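Long-range contacts in LysR family transcriptional regulator (Vibrio vulnificus, PDB 5X0O), which probably acts as a DNA-binding transcriptional regulator of the LysR family, here represented by its substrate-binding (effector-sensing) domain: residues G7-S12 and P34-E39; T114-K119 and S174-D179; F103-H108 and G129-N134; S75-L80 and M152-I157. One frame throughout, in Å; residues are numbered along the deposited sequence.

Contact 1: residues G7-S12 and P34-E39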
loop_
_atom_site.group_PDB
_atom_site.type_symbol
_atom_site.label_atom_id
_atom_site.label_comp_id
_atom_site.label_asym_id
_atom_site.label_seq_id
_atom_site.Cartn_x
_atom_site.Cartn_y
_atom_site.Cartn_z
ATOM N N GLY A 7 20.977 -1.166 17.283
ATOM C CA GLY A 7 19.735 -1.002 18.007
ATOM C C GLY A 7 18.489 -1.403 17.254
ATOM O O GLY A 7 17.384 -1.254 17.783
ATOM N N LYS A 8 18.633 -1.917 16.034
ATOM C CA LYS A 8 17.488 -2.242 15.198
ATOM C C LYS A 8 17.871 -3.356 14.236
ATOM O O LYS A 8 19.041 -3.725 14.106
ATOM C CB LYS A 8 17.005 -1.019 14.410
ATOM C CG LYS A 8 17.920 -0.658 13.240
ATOM C CD LYS A 8 17.803 0.811 12.871
ATOM C CE LYS A 8 18.863 1.229 11.860
ATOM N NZ LYS A 8 20.217 1.282 12.470
ATOM N N ILE A 9 16.859 -3.887 13.556
ATOM C CA ILE A 9 17.045 -4.798 12.433
ATOM C C ILE A 9 16.494 -4.108 11.195
ATOM O O ILE A 9 15.320 -3.718 11.167
ATOM C CB ILE A 9 16.355 -6.150 12.665
ATOM C CG1 ILE A 9 16.892 -6.808 13.931
ATOM C CG2 ILE A 9 16.582 -7.068 11.482
ATOM C CD1 ILE A 9 16.407 -8.215 14.109
ATOM N N LYS A 10 17.340 -3.948 10.180
ATOM C CA LYS A 10 16.992 -3.217 8.966
ATOM C C LYS A 10 16.686 -4.227 7.863
ATOM O O LYS A 10 17.585 -4.938 7.400
ATOM C CB LYS A 10 18.131 -2.281 8.568
ATOM C CG LYS A 10 17.744 -1.182 7.601
ATOM C CD LYS A 10 18.856 -0.149 7.471
ATOM C CE LYS A 10 18.459 0.965 6.516
ATOM N NZ LYS A 10 17.108 1.510 6.842
ATOM N N ILE A 11 15.421 -4.294 7.443
ATOM C CA ILE A 11 14.989 -5.267 6.448
ATOM C C ILE A 11 14.279 -4.566 5.295
ATOM O O ILE A 11 13.715 -3.476 5.449
ATOM C CB ILE A 11 14.080 -6.357 7.063
ATOM C CG1 ILE A 11 12.696 -5.801 7.377
ATOM C CG2 ILE A 11 14.687 -6.914 8.332
ATOM C CD1 ILE A 11 11.715 -6.863 7.816
ATOM N N SER A 12 14.318 -5.206 4.127
ATOM C CA SER A 12 13.672 -4.714 2.916
ATOM C C SER A 12 12.799 -5.823 2.346
ATOM O O SER A 12 13.241 -6.970 2.240
ATOM C CB SER A 12 14.707 -4.264 1.878
ATOM O OG SER A 12 14.120 -4.115 0.597
ATOM N N PRO A 34 9.722 -8.582 22.084
ATOM C CA PRO A 34 9.441 -7.152 22.282
ATOM C C PRO A 34 10.695 -6.313 22.452
ATOM O O PRO A 34 10.653 -5.104 22.194
ATOM C CB PRO A 34 8.577 -7.130 23.554
ATOM C CG PRO A 34 8.160 -8.561 23.786
ATOM C CD PRO A 34 9.248 -9.402 23.210
ATOM N N GLU A 35 11.811 -6.916 22.867
ATOM C CA GLU A 35 13.053 -6.175 23.030
ATOM C C GLU A 35 13.668 -5.757 21.698
ATOM O O GLU A 35 14.496 -4.843 21.672
ATOM C CB GLU A 35 14.060 -7.012 23.823
ATOM C CG GLU A 35 14.319 -8.403 23.241
ATOM C CD GLU A 35 13.337 -9.452 23.745
ATOM O OE1 GLU A 35 13.575 -10.657 23.509
ATOM O OE2 GLU A 35 12.325 -9.073 24.371
ATOM N N ILE A 36 13.281 -6.394 20.602
ATOM C CA ILE A 36 13.914 -6.168 19.308
ATOM C C ILE A 36 13.119 -5.127 18.531
ATOM O O ILE A 36 11.884 -5.166 18.488
ATOM C CB ILE A 36 14.031 -7.490 18.526
ATOM C CG1 ILE A 36 14.828 -8.512 19.343
ATOM C CG2 ILE A 36 14.680 -7.263 17.170
ATOM C CD1 ILE A 36 15.254 -9.737 18.557
ATOM N N ASN A 37 13.831 -4.182 17.922
ATOM C CA ASN A 37 13.225 -3.160 17.080
ATOM C C ASN A 37 13.473 -3.494 15.617
ATOM O O ASN A 37 14.550 -3.974 15.250
ATOM C CB ASN A 37 13.784 -1.772 17.397
ATOM C CG ASN A 37 13.760 -1.459 18.877
ATOM O OD1 ASN A 37 12.702 -1.208 19.456
ATOM N ND2 ASN A 37 14.932 -1.471 19.502
ATOM N N ILE A 38 12.471 -3.235 14.782
ATOM C CA ILE A 38 12.516 -3.560 13.364
ATOM C C ILE A 38 12.317 -2.280 12.565
ATOM O O ILE A 38 11.419 -1.486 12.869
ATOM C CB ILE A 38 11.452 -4.613 12.998
ATOM C CG1 ILE A 38 11.919 -6.001 13.436
ATOM C CG2 ILE A 38 11.148 -4.581 11.502
ATOM C CD1 ILE A 38 10.987 -7.117 13.021
ATOM N N GLU A 39 13.163 -2.075 11.557
ATOM C CA GLU A 39 13.013 -0.982 10.602
ATOM C C GLU A 39 12.783 -1.601 9.227
ATOM O O GLU A 39 13.671 -2.267 8.685
ATOM C CB GLU A 39 14.233 -0.064 10.611
ATOM C CG GLU A 39 13.876 1.416 10.753
ATOM C CD GLU A 39 14.985 2.244 11.391
ATOM O OE1 GLU A 39 15.077 2.277 12.641
ATOM O OE2 GLU A 39 15.768 2.867 10.640
#

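Contact 2: residues T114-K119 and S174-D179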
loop_
_atom_site.group_PDB
_atom_site.type_symbol
_atom_site.label_atom_id
_atom_site.label_comp_id
_atom_site.label_asym_id
_atom_site.label_seq_id
_atom_site.Cartn_x
_atom_site.Cartn_y
_atom_site.Cartn_z
ATOM N N THR A 114 3.293 -10.669 -19.694
ATOM C CA THR A 114 3.910 -11.760 -20.443
ATOM C C THR A 114 3.212 -13.039 -19.997
ATOM O O THR A 114 3.525 -13.592 -18.939
ATOM C CB THR A 114 5.419 -11.814 -20.212
ATOM O OG1 THR A 114 5.993 -10.530 -20.489
ATOM C CG2 THR A 114 6.060 -12.849 -21.125
ATOM N N LEU A 115 2.261 -13.500 -20.804
ATOM C CA LEU A 115 1.373 -14.599 -20.452
ATOM C C LEU A 115 1.768 -15.861 -21.206
ATOM O O LEU A 115 1.981 -15.821 -22.422
ATOM C CB LEU A 115 -0.076 -14.224 -20.759
ATOM C CG LEU A 115 -0.534 -12.907 -20.136
ATOM C CD1 LEU A 115 -1.925 -12.576 -20.622
ATOM C CD2 LEU A 115 -0.489 -12.987 -18.613
ATOM N N ILE A 116 1.859 -16.977 -20.486
ATOM C CA ILE A 116 2.238 -18.270 -21.045
ATOM C C ILE A 116 1.125 -19.266 -20.757
ATOM O O ILE A 116 0.613 -19.323 -19.633
ATOM C CB ILE A 116 3.576 -18.772 -20.463
ATOM C CG1 ILE A 116 4.666 -17.718 -20.654
ATOM C CG2 ILE A 116 4.007 -20.030 -21.152
ATOM C CD1 ILE A 116 4.974 -16.900 -19.367
ATOM N N ASN A 117 0.754 -20.053 -21.761
ATOM C CA ASN A 117 -0.336 -21.005 -21.615
ATOM C C ASN A 117 0.205 -22.401 -21.287
ATOM O O ASN A 117 1.403 -22.594 -21.058
ATOM C CB ASN A 117 -1.212 -20.999 -22.871
ATOM C CG ASN A 117 -0.475 -21.472 -24.103
ATOM O OD1 ASN A 117 0.722 -21.754 -24.058
ATOM N ND2 ASN A 117 -1.187 -21.554 -25.221
ATOM N N SER A 118 -0.691 -23.394 -21.269
ATOM C CA SER A 118 -0.320 -24.720 -20.778
ATOM C C SER A 118 0.555 -25.480 -21.767
ATOM O O SER A 118 1.319 -26.365 -21.361
ATOM C CB SER A 118 -1.571 -25.534 -20.447
ATOM O OG SER A 118 -2.369 -25.743 -21.600
ATOM N N LYS A 119 0.459 -25.168 -23.057
ATOM C CA LYS A 119 1.281 -25.825 -24.061
ATOM C C LYS A 119 2.482 -24.983 -24.480
ATOM O O LYS A 119 3.138 -25.313 -25.472
ATOM C CB LYS A 119 0.439 -26.203 -25.285
ATOM C CG LYS A 119 -0.462 -25.106 -25.828
ATOM C CD LYS A 119 -1.339 -25.640 -26.959
ATOM C CE LYS A 119 -0.505 -26.000 -28.183
ATOM N NZ LYS A 119 -1.159 -27.030 -29.040
ATOM N N SER A 174 -1.165 -17.635 -17.567
ATOM C CA SER A 174 -0.595 -17.016 -16.377
ATOM C C SER A 174 0.836 -16.615 -16.697
ATOM O O SER A 174 1.463 -17.160 -17.610
ATOM C CB SER A 174 -0.605 -17.953 -15.168
ATOM O OG SER A 174 0.461 -18.882 -15.243
ATOM N N ALA A 175 1.339 -15.646 -15.937
ATOM C CA ALA A 175 2.769 -15.391 -15.927
ATOM C C ALA A 175 3.480 -16.512 -15.179
ATOM O O ALA A 175 2.914 -17.162 -14.295
ATOM C CB ALA A 175 3.072 -14.041 -15.277
ATOM N N ASN A 176 4.727 -16.755 -15.558
ATOM C CA ASN A 176 5.479 -17.830 -14.935
ATOM C C ASN A 176 5.743 -17.486 -13.468
ATOM O O ASN A 176 6.021 -16.324 -13.139
ATOM C CB ASN A 176 6.793 -18.083 -15.679
ATOM C CG ASN A 176 6.605 -18.990 -16.899
ATOM O OD1 ASN A 176 5.929 -20.011 -16.799
ATOM N ND2 ASN A 176 7.249 -18.653 -18.030
ATOM N N PRO A 177 5.634 -18.454 -12.557
ATOM C CA PRO A 177 5.808 -18.141 -11.133
ATOM C C PRO A 177 7.216 -17.651 -10.842
ATOM O O PRO A 177 8.167 -17.918 -11.579
ATOM C CB PRO A 177 5.523 -19.477 -10.435
ATOM C CG PRO A 177 4.676 -20.242 -11.390
ATOM C CD PRO A 177 5.176 -19.840 -12.761
ATOM N N ARG A 178 7.334 -16.900 -9.755
ATOM C CA ARG A 178 8.612 -16.421 -9.263
ATOM C C ARG A 178 8.733 -16.785 -7.789
ATOM O O ARG A 178 7.736 -16.818 -7.067
ATOM C CB ARG A 178 8.750 -14.903 -9.450
ATOM C CG ARG A 178 8.241 -14.390 -10.797
ATOM C CD ARG A 178 7.751 -12.943 -10.718
ATOM N NE ARG A 178 6.562 -12.785 -9.880
ATOM C CZ ARG A 178 5.870 -11.654 -9.764
ATOM N NH1 ARG A 178 6.249 -10.571 -10.433
ATOM N NH2 ARG A 178 4.800 -11.598 -8.981
ATOM N N ASP A 179 9.956 -17.066 -7.347
ATOM C CA ASP A 179 10.184 -17.458 -5.962
ATOM C C ASP A 179 10.582 -16.247 -5.122
ATOM O O ASP A 179 11.265 -15.337 -5.598
ATOM C CB ASP A 179 11.265 -18.538 -5.876
ATOM C CG ASP A 179 10.814 -19.870 -6.464
ATOM O OD1 ASP A 179 9.708 -20.341 -6.122
ATOM O OD2 ASP A 179 11.572 -20.448 -7.272
#

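Contact 3: residues F103-H108 and G129-N134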
loop_
_atom_site.group_PDB
_atom_site.type_symbol
_atom_site.label_atom_id
_atom_site.label_comp_id
_atom_site.label_asym_id
_atom_site.label_seq_id
_atom_site.Cartn_x
_atom_site.Cartn_y
_atom_site.Cartn_z
ATOM N N PHE A 103 -11.299 -3.837 -21.462
ATOM C CA PHE A 103 -10.781 -2.901 -20.475
ATOM C C PHE A 103 -9.741 -3.613 -19.618
ATOM O O PHE A 103 -10.050 -4.607 -18.953
ATOM C CB PHE A 103 -11.913 -2.353 -19.609
ATOM C CG PHE A 103 -12.989 -1.644 -20.387
ATOM C CD1 PHE A 103 -12.822 -0.326 -20.786
ATOM C CD2 PHE A 103 -14.166 -2.296 -20.720
ATOM C CE1 PHE A 103 -13.808 0.326 -21.506
ATOM C CE2 PHE A 103 -15.155 -1.649 -21.439
ATOM C CZ PHE A 103 -14.975 -0.336 -21.831
ATOM N N LEU A 104 -8.508 -3.123 -19.645
ATOM C CA LEU A 104 -7.419 -3.724 -18.889
ATOM C C LEU A 104 -7.000 -2.788 -17.764
ATOM O O LEU A 104 -6.943 -1.567 -17.946
ATOM C CB LEU A 104 -6.221 -4.033 -19.795
ATOM C CG LEU A 104 -6.519 -4.861 -21.050
ATOM C CD1 LEU A 104 -5.233 -5.336 -21.710
ATOM C CD2 LEU A 104 -7.418 -6.043 -20.728
ATOM N N LEU A 105 -6.722 -3.364 -16.597
ATOM C CA LEU A 105 -6.240 -2.615 -15.442
ATOM C C LEU A 105 -4.842 -3.118 -15.112
ATOM O O LEU A 105 -4.650 -4.316 -14.879
ATOM C CB LEU A 105 -7.185 -2.782 -14.251
ATOM C CG LEU A 105 -8.655 -2.476 -14.550
ATOM C CD1 LEU A 105 -9.553 -3.477 -13.865
ATOM C CD2 LEU A 105 -9.009 -1.078 -14.107
ATOM N N LYS A 106 -3.869 -2.213 -15.108
ATOM C CA LYS A 106 -2.469 -2.595 -15.010
ATOM C C LYS A 106 -1.800 -1.866 -13.858
ATOM O O LYS A 106 -2.008 -0.665 -13.665
ATOM C CB LYS A 106 -1.724 -2.300 -16.315
ATOM C CG LYS A 106 -2.134 -3.197 -17.467
ATOM C CD LYS A 106 -1.207 -3.028 -18.656
ATOM C CE LYS A 106 -1.386 -4.159 -19.656
ATOM N NZ LYS A 106 -0.502 -3.992 -20.841
ATOM N N GLY A 107 -0.993 -2.596 -13.110
ATOM C CA GLY A 107 -0.264 -2.022 -11.991
ATOM C C GLY A 107 1.194 -2.423 -12.016
ATOM O O GLY A 107 1.535 -3.549 -12.373
ATOM N N HIS A 108 2.050 -1.483 -11.636
ATOM C CA HIS A 108 3.467 -1.780 -11.516
ATOM C C HIS A 108 3.675 -2.870 -10.466
ATOM O O HIS A 108 3.043 -2.837 -9.405
ATOM C CB HIS A 108 4.233 -0.514 -11.133
ATOM C CG HIS A 108 5.713 -0.701 -11.074
ATOM N ND1 HIS A 108 6.503 -0.735 -12.203
ATOM C CD2 HIS A 108 6.550 -0.875 -10.024
ATOM C CE1 HIS A 108 7.764 -0.917 -11.849
ATOM N NE2 HIS A 108 7.819 -1.004 -10.532
ATOM N N GLY A 129 -3.609 0.568 -20.330
ATOM C CA GLY A 129 -4.765 0.231 -19.524
ATOM C C GLY A 129 -5.726 1.393 -19.368
ATOM O O GLY A 129 -5.348 2.564 -19.416
ATOM N N ARG A 130 -7.008 1.042 -19.191
ATOM C CA ARG A 130 -8.019 2.030 -18.834
ATOM C C ARG A 130 -7.710 2.648 -17.472
ATOM O O ARG A 130 -8.052 3.806 -17.211
ATOM C CB ARG A 130 -9.401 1.389 -18.836
ATOM C CG ARG A 130 -10.371 1.933 -17.803
ATOM C CD ARG A 130 -11.636 1.111 -17.783
ATOM N NE ARG A 130 -12.802 1.911 -17.427
ATOM C CZ ARG A 130 -14.050 1.462 -17.480
ATOM N NH1 ARG A 130 -14.282 0.219 -17.876
ATOM N NH2 ARG A 130 -15.060 2.249 -17.135
ATOM N N PHE A 131 -7.045 1.894 -16.602
ATOM C CA PHE A 131 -6.495 2.404 -15.351
ATOM C C PHE A 131 -5.090 1.842 -15.207
ATOM O O PHE A 131 -4.884 0.630 -15.346
ATOM C CB PHE A 131 -7.368 2.006 -14.158
ATOM C CG PHE A 131 -6.878 2.530 -12.841
ATOM C CD1 PHE A 131 -6.654 3.886 -12.659
ATOM C CD2 PHE A 131 -6.655 1.673 -11.779
ATOM C CE1 PHE A 131 -6.205 4.374 -11.441
ATOM C CE2 PHE A 131 -6.207 2.154 -10.559
ATOM C CZ PHE A 131 -5.981 3.507 -10.391
ATOM N N GLN A 132 -4.129 2.726 -14.955
ATOM C CA GLN A 132 -2.743 2.342 -14.726
ATOM C C GLN A 132 -2.248 3.035 -13.469
ATOM O O GLN A 132 -2.405 4.252 -13.322
ATOM C CB GLN A 132 -1.854 2.700 -15.920
ATOM C CG GLN A 132 -2.096 1.833 -17.138
ATOM C CD GLN A 132 -0.947 1.873 -18.121
ATOM O OE1 GLN A 132 -1.041 1.332 -19.223
ATOM N NE2 GLN A 132 0.150 2.513 -17.726
ATOM N N ALA A 133 -1.650 2.260 -12.569
ATOM C CA ALA A 133 -1.183 2.774 -11.294
ATOM C C ALA A 133 0.135 2.114 -10.931
ATOM O O ALA A 133 0.420 0.990 -11.353
ATOM C CB ALA A 133 -2.206 2.536 -10.180
ATOM N N ASN A 134 0.933 2.821 -10.136
ATOM C CA ASN A 134 2.203 2.295 -9.660
ATOM C C ASN A 134 2.052 1.425 -8.414
ATOM O O ASN A 134 3.037 1.201 -7.703
ATOM C CB ASN A 134 3.181 3.442 -9.395
ATOM C CG ASN A 134 2.654 4.442 -8.384
ATOM O OD1 ASN A 134 1.450 4.520 -8.135
ATOM N ND2 ASN A 134 3.558 5.221 -7.797
#

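Contact 4: residues S75-L80 and M152-I157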
loop_
_atom_site.group_PDB
_atom_site.type_symbol
_atom_site.label_atom_id
_atom_site.label_comp_id
_atom_site.label_asym_id
_atom_site.label_seq_id
_atom_site.Cartn_x
_atom_site.Cartn_y
_atom_site.Cartn_z
ATOM N N SER A 75 6.550 -18.699 -3.165
ATOM C CA SER A 75 6.473 -18.370 -4.584
ATOM C C SER A 75 5.161 -17.647 -4.847
ATOM O O SER A 75 4.252 -17.649 -4.014
ATOM C CB SER A 75 6.588 -19.618 -5.467
ATOM O OG SER A 75 5.452 -20.446 -5.309
ATOM N N VAL A 76 5.064 -17.022 -6.016
ATOM C CA VAL A 76 3.877 -16.267 -6.396
ATOM C C VAL A 76 3.653 -16.427 -7.894
ATOM O O VAL A 76 4.602 -16.387 -8.685
ATOM C CB VAL A 76 4.001 -14.779 -5.997
ATOM C CG1 VAL A 76 5.066 -14.071 -6.828
ATOM C CG2 VAL A 76 2.660 -14.082 -6.127
ATOM N N LYS A 77 2.398 -16.647 -8.279
ATOM C CA LYS A 77 2.002 -16.770 -9.673
ATOM C C LYS A 77 0.957 -15.708 -9.971
ATOM O O LYS A 77 -0.024 -15.571 -9.231
ATOM C CB LYS A 77 1.450 -18.166 -9.975
ATOM C CG LYS A 77 0.563 -18.232 -11.213
ATOM C CD LYS A 77 0.001 -19.634 -11.448
ATOM C CE LYS A 77 -0.898 -20.082 -10.298
ATOM N NZ LYS A 77 -1.555 -21.397 -10.559
ATOM N N ASP A 78 1.174 -14.948 -11.040
ATOM C CA ASP A 78 0.254 -13.894 -11.439
ATOM C C ASP A 78 -0.798 -14.463 -12.381
ATOM O O ASP A 78 -0.467 -15.136 -13.363
ATOM C CB ASP A 78 1.010 -12.744 -12.109
ATOM C CG ASP A 78 2.179 -12.238 -11.272
ATOM O OD1 ASP A 78 2.078 -12.236 -10.028
ATOM O OD2 ASP A 78 3.205 -11.838 -11.867
ATOM N N ILE A 79 -2.068 -14.186 -12.073
ATOM C CA ILE A 79 -3.203 -14.677 -12.842
ATOM C C ILE A 79 -4.076 -13.494 -13.248
ATOM O O ILE A 79 -4.034 -12.419 -12.644
ATOM C CB ILE A 79 -4.031 -15.713 -12.051
ATOM C CG1 ILE A 79 -4.603 -15.077 -10.786
ATOM C CG2 ILE A 79 -3.170 -16.915 -11.675
ATOM C CD1 ILE A 79 -5.505 -15.998 -9.996
ATOM N N LEU A 80 -4.865 -13.712 -14.303
ATOM C CA LEU A 80 -5.810 -12.718 -14.788
ATOM C C LEU A 80 -7.148 -12.900 -14.091
ATOM O O LEU A 80 -7.636 -14.031 -13.960
ATOM C CB LEU A 80 -5.972 -12.816 -16.301
ATOM C CG LEU A 80 -4.692 -12.548 -17.104
ATOM C CD1 LEU A 80 -4.778 -13.179 -18.478
ATOM C CD2 LEU A 80 -4.398 -11.050 -17.212
ATOM N N MET A 152 -2.824 -10.051 -11.568
ATOM C CA MET A 152 -2.626 -9.836 -10.150
ATOM C C MET A 152 -1.945 -11.050 -9.533
ATOM O O MET A 152 -2.239 -12.189 -9.926
ATOM C CB MET A 152 -3.980 -9.581 -9.465
ATOM C CG MET A 152 -3.913 -9.038 -8.048
ATOM S SD MET A 152 -3.476 -7.291 -7.974
ATOM C CE MET A 152 -4.738 -6.574 -9.023
ATOM N N PRO A 153 -1.029 -10.846 -8.588
ATOM C CA PRO A 153 -0.473 -11.992 -7.854
ATOM C C PRO A 153 -1.571 -12.718 -7.090
ATOM O O PRO A 153 -2.389 -12.099 -6.405
ATOM C CB PRO A 153 0.549 -11.348 -6.907
ATOM C CG PRO A 153 0.876 -10.034 -7.527
ATOM C CD PRO A 153 -0.390 -9.578 -8.199
ATOM N N ASP A 154 -1.584 -14.048 -7.217
ATOM C CA ASP A 154 -2.634 -14.854 -6.599
ATOM C C ASP A 154 -2.691 -14.662 -5.086
ATOM O O ASP A 154 -3.772 -14.755 -4.491
ATOM C CB ASP A 154 -2.421 -16.330 -6.934
ATOM C CG ASP A 154 -1.054 -16.832 -6.501
ATOM O OD1 ASP A 154 -0.281 -16.033 -5.928
ATOM O OD2 ASP A 154 -0.751 -18.021 -6.734
ATOM N N VAL A 155 -1.548 -14.390 -4.450
ATOM C CA VAL A 155 -1.540 -14.209 -3.002
ATOM C C VAL A 155 -2.289 -12.941 -2.604
ATOM O O VAL A 155 -2.815 -12.849 -1.488
ATOM C CB VAL A 155 -0.089 -14.208 -2.482
ATOM C CG1 VAL A 155 0.681 -13.009 -3.025
ATOM C CG2 VAL A 155 -0.060 -14.243 -0.957
ATOM N N MET A 156 -2.372 -11.955 -3.498
ATOM C CA MET A 156 -3.071 -10.715 -3.186
ATOM C C MET A 156 -4.583 -10.826 -3.339
ATOM O O MET A 156 -5.301 -9.942 -2.861
ATOM C CB MET A 156 -2.562 -9.578 -4.074
ATOM C CG MET A 156 -1.273 -8.930 -3.598
ATOM S SD MET A 156 -0.792 -7.538 -4.646
ATOM C CE MET A 156 -2.244 -6.493 -4.525
ATOM N N ILE A 157 -5.082 -11.883 -3.976
ATOM C CA ILE A 157 -6.506 -11.992 -4.269
ATOM C C ILE A 157 -7.025 -13.363 -3.864
ATOM O O ILE A 157 -8.037 -13.837 -4.394
ATOM C CB ILE A 157 -6.766 -11.726 -5.759
ATOM C CG1 ILE A 157 -5.754 -12.501 -6.599
ATOM C CG2 ILE A 157 -6.667 -10.245 -6.054
ATOM C CD1 ILE A 157 -6.282 -12.941 -7.933
#

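Contact 1: residues G7-S12 and P34-E39
Ile36 makes the first side-chain contact with 7-12: its CG2 branch, anti to the backbone N, packs at 3.6 Å from CD1 of Ile9, the two chains meeting at a slant. At Asn37 side chain and backbone are both engaged. The amide ND2 donates to Gly7 O (3.0 Å, N-H...O 155°), approaching nearly along the C=O axis with only a slight tilt from the amide plane, while the backbone O of Asn37 receives the N-H of Ile9 (Ile9 N to Asn37 O 2.9 Å). Ile38 pairs with Ile9 as a parallel bridge and turns its side chain to the same face; its CG2 lies 4.4 Å from Ile11 CD1, a loose apolar contact. Glu39 then pairs with Lys10. Glu39 N lies 2.7 Å from Ile9 O, and Glu39 O accepts from Ile11 N at 3.0 Å, so Ile9 and Glu39 each use both backbone polar atoms across the contact. The Glu39 carboxylate rests against the aliphatic part of Lys8, OE1 being 3.1 Å from Lys8 CD, but the Lys8 chain bends at its end (chi4 -71°) and no salt bridge forms. Lys10 NZ, 4.2 Å from Glu39 OE2, adds only a nearby opposite charge. Strands 9-14 and 38-43, with helix 23-32 between them in the sequence, form a beta-alpha-beta crossover. Phe29 of that helix touches Ile36 and Ile38, Phe197 of helix 192-202 touches Ile9, and beyond Ile38 and Glu39 the sheet continues into a parallel strand of the second subunit.

Contact 2: residues T114-K119 and S174-D179
Ile116 lays its CD1 methyl against the side-chain amide of Asn176, with CD1 to ND2 at 3.2 Å and CD1 to CG at 3.6 Å, the two side chains crossing at about a right angle. With CG1 beside the backbone N, the unusual Ile116 chi2 of 102° swings the methyl toward Asn176, and the approach is tight. Behind this contact the backbones form a single antiparallel bridge, a hydrogen-bonded pair of Ile116 and Ser174. The N-H of Ile116 points straight at Ser174 O (2.9 Å from N to O, 168° at the hydrogen), yet arrives from above the carbonyl plane and not on a lone pair. The return bond, Ser174 N to Ile116 O, is longer at 3.2 Å and more bent, at 145°. Ala175 continues the crossing with its CA 3.6 Å from Thr114 O, a CA-H...O contact, while Leu115 brings CD2 to 4.2 Å from Ala175 N. Ser174 turns its CB away from the partner segment, and its hydroxyl OG bonds to Ala175 O at 3.1 Å. The bridge joins the two-stranded hairpin 113-116/122-125 to the connection that enters strand 178-184, and Ser118 OG is hydrogen-bonded to Asp172 OD2, just before the second segment. With two backbone bonds, one of them bent, and no charged pair across the segments, the direct contact is mainly a short patch of main-chain pairing and a methyl-amide contact.

Contact 3: residues F103-H108 and G129-N134
With Phe103 CG beside its backbone N (chi1 -59°) and Arg130 chi1 at 146°, away from the usual staggered values, with a bend at chi3, the arginine NH1 comes over one face of the phenyl ring, displaced toward the rim. NH1 lies 3.3 Å from Phe103 CD1, and Arg130 CZ is 4.4 Å from the ring centroid, an off-centre cation-pi contact in which the two planes stand 47° apart. Beyond it the backbones pair in parallel. Arg130 N makes a weak bond to Leu104 O, and three well-formed bonds follow: Lys106 N to Phe131 O (3.0 Å), Ala133 N to Lys106 O (3.1 Å) and His108 N to Ala133 O (3.0 Å). Leu105 CD2 approaches the Phe131 side chain near the plane of its ring, 3.5 Å from CB. The extended Gln132 side chain reaches Gly129, where OE1 takes the N-H on a lone pair, N to O 2.9 Å. Lys106 NZ is bound by Asp127 O, Asn125 OD1 and Leu111 O. Helix 136-144 packs on Leu105 and Ala133, strand 149-153 borders strand 104-107, and strand 131-133 is the lobe's dimer-interface edge, where a parallel strand of the second subunit extends the sheet and its Met30 O accepts a bond from Arg130 NH2.

Contact 4: residues S75-L80 and M152-I157
Three backbone hydrogen bonds tie Ile79 and Lys77 to the strand end at 152-154. Ile79 and Met152 exchange both of theirs, with Ile79 N to Met152 O and Met152 N to Ile79 O each at 2.9 Å, which defines an antiparallel hydrogen-bonded pair. Asp78 and Pro153 follow as a non-hydrogen-bonded pair, and Asp154 N then donates to Lys77 O at 3.0 Å. This last bond falls where the chain leaves the strand: Met156 N bonds back to Pro153 O and Ile157 N to Asp154 O, a turn that brings Ile157 to the N-cap of helix 158-163. Strand 69-82 is the long, interrupted strand that passes between the two halves of a type 2 periplasmic-binding-protein fold, consistent with the family's architecture, and here it borders strand 149-153 in one of those halves. Among polar side chains, the Asp78 carboxylate leans over Pro153, OD1 lying 3.4 Å from its CA and close to the ring CG, while that oxygen is salt-bridged to Arg178. Asp154, with CG between its own N and carbonyl carbon (chi1 57°), sets its carboxylate by the Lys77 carbonyl, where Asp154 OD1 and Lys77 O are both acceptors with no bond between them. Lys77 NZ stays 5.2 Å from Asp154 OD2, so any attraction between the charges is probably modest, and no salt bridge forms. The apolar contacts gather in two patches. Val76 CG2 sits 3.5 Å from Pro153 CB, their side chains pointing the same way, and also reaches Val155 CG1. On the face bearing Ile79 and Met152, Ile79 CD1 meets Ile157 CD1 at 3.8 Å.

Overall arrangement
Contacts 2 and 4 touch directly, jointed at Arg178 and Asp78 (3.0 Å between Arg178 NH2 and Asp78 OD1), and Arg178 O lies 2.9 Å from Val76 N, a probable hydrogen bond. Their centres are 11 Å apart, near the crossing strands that join the two lobes. Contact 3 sits about 16 Å from contact 4 between centres, linked to it through neighbouring strands 104-107 and 149-153. Contact 1 lies in the other lobe, with its centre about 35 Å from that of contact 3. The two nevertheless meet across the dimer, where Ile38 and Glu39 pack on Phe131 and Gln132 of the second subunit, consistent with the antiparallel regulatory-domain dimers of LysR-type regulators.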